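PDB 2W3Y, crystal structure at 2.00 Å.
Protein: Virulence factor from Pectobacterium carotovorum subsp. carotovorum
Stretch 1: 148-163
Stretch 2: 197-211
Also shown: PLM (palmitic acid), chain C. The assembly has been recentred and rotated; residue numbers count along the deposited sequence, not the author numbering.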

# COMPACT_ATOMS: atom_id res chain seq x y z
N LEU A 148 -4.37 13.01 5.34
CA LEU A 148 -5.17 12.80 4.13
C LEU A 148 -5.81 14.11 3.71
O LEU A 148 -5.89 14.43 2.52
N GLN A 149 -6.25 14.89 4.71
CA GLN A 149 -6.85 16.18 4.47
C GLN A 149 -5.88 17.12 3.75
O GLN A 149 -6.24 17.74 2.72
N ASN A 150 -4.65 17.20 4.27
CA ASN A 150 -3.63 18.04 3.68
C ASN A 150 -3.20 17.54 2.30
O ASN A 150 -3.03 18.34 1.38
N PHE A 151 -3.04 16.22 2.16
CA PHE A 151 -2.71 15.62 0.87
C PHE A 151 -3.83 15.87 -0.16
O PHE A 151 -3.56 16.07 -1.34
N GLY A 152 -5.08 15.84 0.31
CA GLY A 152 -6.24 16.07 -0.55
C GLY A 152 -6.20 17.39 -1.32
O GLY A 152 -6.73 17.47 -2.43
N ASN A 153 -5.58 18.41 -0.74
CA ASN A 153 -5.36 19.70 -1.44
C ASN A 153 -4.57 19.54 -2.74
O ASN A 153 -4.96 20.08 -3.80
N GLY A 154 -3.47 18.80 -2.66
CA GLY A 154 -2.63 18.53 -3.83
C GLY A 154 -3.32 17.63 -4.83
O GLY A 154 -3.22 17.84 -6.03
N LEU A 155 -4.00 16.61 -4.32
CA LEU A 155 -4.71 15.64 -5.15
C LEU A 155 -5.80 16.32 -5.97
O LEU A 155 -5.92 16.09 -7.19
N SER A 156 -6.57 17.17 -5.29
CA SER A 156 -7.69 17.92 -5.85
C SER A 156 -7.23 18.84 -6.98
O SER A 156 -7.86 18.87 -8.07
N ALA A 157 -6.15 19.57 -6.72
CA ALA A 157 -5.50 20.40 -7.73
C ALA A 157 -5.14 19.62 -9.00
O ALA A 157 -5.41 20.09 -10.12
N GLU A 158 -4.54 18.44 -8.85
CA GLU A 158 -4.17 17.64 -10.03
C GLU A 158 -5.37 17.09 -10.79
O GLU A 158 -5.44 17.26 -12.01
N MET A 159 -6.31 16.46 -10.09
CA MET A 159 -7.48 15.82 -10.72
C MET A 159 -8.44 16.77 -11.42
O MET A 159 -9.09 16.39 -12.39
N ASN A 160 -8.50 18.01 -10.95
CA ASN A 160 -9.41 19.00 -11.52
C ASN A 160 -8.86 19.75 -12.74
O ASN A 160 -9.50 20.66 -13.28
N LYS A 161 -7.67 19.37 -13.18
CA LYS A 161 -7.02 19.98 -14.33
C LYS A 161 -7.77 19.70 -15.62
O LYS A 161 -7.87 20.58 -16.47
N THR A 162 -8.32 18.48 -15.74
CA THR A 162 -9.18 18.12 -16.88
C THR A 162 -10.44 17.36 -16.45
O THR A 162 -10.64 17.05 -15.26
N GLN A 163 -11.28 17.02 -17.44
CA GLN A 163 -12.52 16.28 -17.20
C GLN A 163 -12.30 14.77 -17.13
O GLN A 163 -13.22 14.01 -16.80
N HIS A 197 -10.12 4.88 -9.44
CA HIS A 197 -10.03 6.16 -10.12
C HIS A 197 -11.14 7.06 -9.58
O HIS A 197 -12.08 6.56 -8.95
N PHE A 198 -11.01 8.36 -9.81
CA PHE A 198 -12.07 9.32 -9.52
C PHE A 198 -12.67 9.74 -10.85
O PHE A 198 -11.97 10.27 -11.70
N LYS A 199 -13.97 9.52 -11.00
CA LYS A 199 -14.76 10.08 -12.11
C LYS A 199 -15.01 11.58 -11.83
O LYS A 199 -14.92 12.03 -10.69
N GLN A 200 -15.33 12.35 -12.88
CA GLN A 200 -15.52 13.79 -12.70
C GLN A 200 -16.40 14.16 -11.49
O GLN A 200 -16.03 15.00 -10.69
N GLU A 201 -17.54 13.47 -11.35
CA GLU A 201 -18.53 13.78 -10.31
C GLU A 201 -18.05 13.39 -8.89
O GLU A 201 -18.63 13.81 -7.89
N GLN A 202 -16.99 12.59 -8.83
CA GLN A 202 -16.38 12.18 -7.56
C GLN A 202 -15.24 13.09 -7.09
O GLN A 202 -14.78 12.95 -5.95
N LYS A 203 -14.77 14.00 -7.94
CA LYS A 203 -13.55 14.76 -7.63
C LYS A 203 -13.66 15.64 -6.38
O LYS A 203 -12.68 15.81 -5.66
N LYS A 204 -14.87 16.16 -6.15
CA LYS A 204 -15.26 16.89 -4.93
C LYS A 204 -14.84 16.24 -3.60
O LYS A 204 -14.60 16.94 -2.62
N ILE A 205 -14.77 14.91 -3.57
CA ILE A 205 -14.43 14.15 -2.36
C ILE A 205 -13.07 14.55 -1.76
O ILE A 205 -12.91 14.59 -0.52
N ALA A 206 -12.11 14.87 -2.63
CA ALA A 206 -10.74 15.25 -2.23
C ALA A 206 -10.62 16.52 -1.37
O ALA A 206 -9.59 16.77 -0.74
N THR A 207 -11.68 17.32 -1.33
CA THR A 207 -11.72 18.51 -0.45
C THR A 207 -12.88 18.52 0.56
O THR A 207 -13.34 19.58 0.97
N SER A 208 -13.34 17.34 0.96
CA SER A 208 -14.53 17.22 1.80
C SER A 208 -14.24 16.70 3.21
O SER A 208 -15.17 16.45 3.97
N CYS A 209 -12.96 16.53 3.54
CA CYS A 209 -12.57 15.88 4.81
C CYS A 209 -12.88 16.71 6.06
O CYS A 209 -12.82 16.19 7.18
N ALA A 210 -13.19 18.00 5.88
CA ALA A 210 -13.52 18.88 7.01
C ALA A 210 -15.03 19.06 7.20
O ALA A 210 -15.49 19.60 8.21
N SER A 211 -15.80 18.57 6.22
CA SER A 211 -17.25 18.72 6.19
C SER A 211 -18.01 17.70 7.05
O SER A 211 -17.63 16.54 7.14

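A helix packs closely against an irregular segment when small residues let the backbones approach and longer side chains fill the remaining gaps, as this pair illustrates. Phe 198 (chi1 m) points toward the helix and offers a ring face to Met 159, whose CE lies 3.7 Å from the Phe 198 ring centroid; PLM C6 sits at the ring edge. Gln 200 (t, p) also points inward, its CG 3.3 Å from Gln 163 NE2, while its backbone N donates to a water that bridges to Gln 163 O. Lys 203, with chi1 m and an otherwise extended chain, runs beside Met 159 (Lys 203 CG to Met 159 SD, 3.6 Å), and its NZ donates to Met 159 O at 2.8 Å. Another water links Lys 203 O with Ser 156 OG. At Ala 206 the backbones come close, Ala 206 CA lying 4.9 Å from Gly 152 CA; a CB on Gly 152 would clash with Ala 206 O. Ala 206 CB meets Ser 156 CB at 3.9 Å. Thr 207 (p) places CG2 3.4 Å from Ser 156 OG. Finally Cys 209 (m) points inward, its SG bonded covalently to PLM C1 (1.6 Å), and the acyl chain passes Leu 148, with PLM C3 3.7 Å from Leu 148 CG.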

# COMPACT_ATOMS: atom_id res chain seq x y z
CB LEU A 148 -6.23 11.70 4.35
CG LEU A 148 -6.91 11.11 3.12
CD1 LEU A 148 -5.95 10.27 2.26
CD2 LEU A 148 -8.16 10.31 3.51
CB GLN A 149 -7.36 16.78 5.80
CG GLN A 149 -7.91 18.18 5.70
CD GLN A 149 -8.72 18.56 6.92
OE1 GLN A 149 -8.24 18.49 8.07
NE2 GLN A 149 -9.96 18.96 6.69
CB ASN A 150 -2.41 18.16 4.59
CG ASN A 150 -2.72 18.90 5.89
OD1 ASN A 150 -3.70 19.64 5.98
ND2 ASN A 150 -1.89 18.68 6.89
CB PHE A 151 -2.40 14.13 0.99
CG PHE A 151 -1.84 13.54 -0.28
CD1 PHE A 151 -0.53 13.83 -0.67
CD2 PHE A 151 -2.62 12.74 -1.10
CE1 PHE A 151 -0.01 13.31 -1.86
CE2 PHE A 151 -2.10 12.20 -2.30
CZ PHE A 151 -0.80 12.49 -2.67
CB ASN A 153 -4.64 20.69 -0.53
CG ASN A 153 -5.52 21.21 0.59
OD1 ASN A 153 -5.09 21.26 1.75
ND2 ASN A 153 -6.74 21.62 0.26
CB LEU A 155 -5.31 14.57 -4.24
CG LEU A 155 -5.65 13.16 -4.74
CD1 LEU A 155 -4.46 12.46 -5.44
CD2 LEU A 155 -6.13 12.33 -3.56
CB SER A 156 -8.36 18.75 -4.75
OG SER A 156 -9.46 19.50 -5.26
CB ALA A 157 -4.25 21.07 -7.13
CB GLU A 158 -3.20 16.49 -9.69
CG GLU A 158 -1.84 16.92 -9.14
CD GLU A 158 -0.92 17.56 -10.17
OE1 GLU A 158 -1.33 17.75 -11.34
OE2 GLU A 158 0.24 17.87 -9.80
CB MET A 159 -8.23 14.88 -9.74
CG MET A 159 -9.07 15.51 -8.61
SD MET A 159 -9.79 14.21 -7.51
CE MET A 159 -8.52 12.94 -7.64
CB ASN A 160 -9.87 19.98 -10.44
CG ASN A 160 -10.90 19.37 -9.50
OD1 ASN A 160 -10.74 19.40 -8.28
ND2 ASN A 160 -11.97 18.81 -10.07
CB LYS A 161 -5.56 19.54 -14.45
CG LYS A 161 -4.65 20.22 -13.43
CD LYS A 161 -3.19 19.79 -13.55
CE LYS A 161 -2.31 20.63 -12.64
NZ LYS A 161 -0.94 20.08 -12.46
CB THR A 162 -8.44 17.26 -17.95
OG1 THR A 162 -8.24 15.93 -17.46
CG2 THR A 162 -7.08 17.86 -18.35
CB GLN A 163 -13.55 16.59 -18.29
CG GLN A 163 -14.04 18.01 -18.27
CD GLN A 163 -14.75 18.36 -16.99
OE1 GLN A 163 -14.35 19.28 -16.27
NE2 GLN A 163 -15.81 17.62 -16.67
CB HIS A 197 -10.16 6.00 -11.66
CG HIS A 197 -11.43 5.33 -12.08
ND1 HIS A 197 -12.55 6.03 -12.47
CD2 HIS A 197 -11.77 4.02 -12.13
CE1 HIS A 197 -13.52 5.18 -12.77
NE2 HIS A 197 -13.07 3.96 -12.57
CB PHE A 198 -11.52 10.59 -8.84
CG PHE A 198 -11.05 10.40 -7.43
CD1 PHE A 198 -11.86 10.78 -6.35
CD2 PHE A 198 -9.77 9.90 -7.16
CE1 PHE A 198 -11.43 10.64 -5.02
CE2 PHE A 198 -9.31 9.76 -5.83
CZ PHE A 198 -10.15 10.12 -4.76
CB LYS A 199 -16.11 9.35 -12.22
CG LYS A 199 -16.03 7.85 -12.45
CD LYS A 199 -17.39 7.30 -12.91
CE LYS A 199 -17.66 5.91 -12.39
NZ LYS A 199 -16.59 4.95 -12.76
CB GLN A 200 -16.09 14.45 -13.98
CG GLN A 200 -16.19 15.98 -13.87
CD GLN A 200 -14.84 16.63 -13.57
OE1 GLN A 200 -13.83 16.28 -14.18
NE2 GLN A 200 -14.82 17.56 -12.62
CB GLU A 201 -19.88 13.14 -10.64
CG GLU A 201 -19.87 11.59 -10.66
CD GLU A 201 -21.26 10.97 -10.82
OE1 GLU A 201 -21.84 11.06 -11.93
OE2 GLU A 201 -21.75 10.36 -9.83
CB GLN A 202 -15.86 10.76 -7.69
CG GLN A 202 -16.93 9.71 -7.82
CD GLN A 202 -16.34 8.36 -8.08
OE1 GLN A 202 -15.68 8.14 -9.10
NE2 GLN A 202 -16.60 7.42 -7.17
CB LYS A 203 -13.03 15.55 -8.84
CG LYS A 203 -12.50 14.61 -9.92
CD LYS A 203 -12.13 15.31 -11.20
CE LYS A 203 -11.77 14.30 -12.27
NZ LYS A 203 -11.28 15.00 -13.51
CB LYS A 204 -16.79 17.06 -4.90
CG LYS A 204 -17.30 18.50 -5.07
CD LYS A 204 -16.99 19.10 -6.46
CE LYS A 204 -18.25 19.64 -7.17
NZ LYS A 204 -19.07 18.54 -7.79
CB ILE A 205 -14.49 12.62 -2.61
CG1 ILE A 205 -15.93 12.19 -2.90
CG2 ILE A 205 -13.91 11.81 -1.41
CD1 ILE A 205 -16.06 10.80 -3.51
CB ALA A 206 -9.82 15.34 -3.46
CB THR A 207 -11.76 19.80 -1.28
OG1 THR A 207 -12.85 19.73 -2.20
CG2 THR A 207 -10.44 20.02 -2.03
CB SER A 208 -15.52 16.27 1.13
OG SER A 208 -15.08 14.93 1.30
CB CYS A 209 -11.09 15.50 4.79
SG CYS A 209 -10.64 14.08 3.72
CB ALA A 210 -12.83 20.23 6.87
CB SER A 211 -17.74 18.63 4.74
OG SER A 211 -19.15 18.50 4.68
C1 PLM C . -9.85 14.49 2.36
O2 PLM C . -10.14 15.71 2.19
C2 PLM C . -10.14 13.47 1.26
C3 PLM C . -8.88 12.94 0.58
C4 PLM C . -9.18 11.95 -0.54
C5 PLM C . -9.54 10.56 -0.03
C6 PLM C . -10.40 9.77 -1.02
C7 PLM C . -10.39 8.28 -0.70
C8 PLM C . -11.66 7.55 -1.16
C9 PLM C . -11.33 6.66 -2.36
CA PLM C . -11.42 5.17 -2.07
CB PLM C . -10.05 4.50 -2.13
CC PLM C . -10.04 3.23 -1.29
CD PLM C . -8.74 3.08 -0.50
CE PLM C . -8.05 1.78 -0.89
CF PLM C . -7.02 1.36 0.15
O HOH W 1 -8.44 18.71 1.53
O HOH W 2 -11.49 18.18 -5.24
O HOH W 3 -12.16 19.20 -13.44
O HOH W 4 -14.36 11.86 -15.32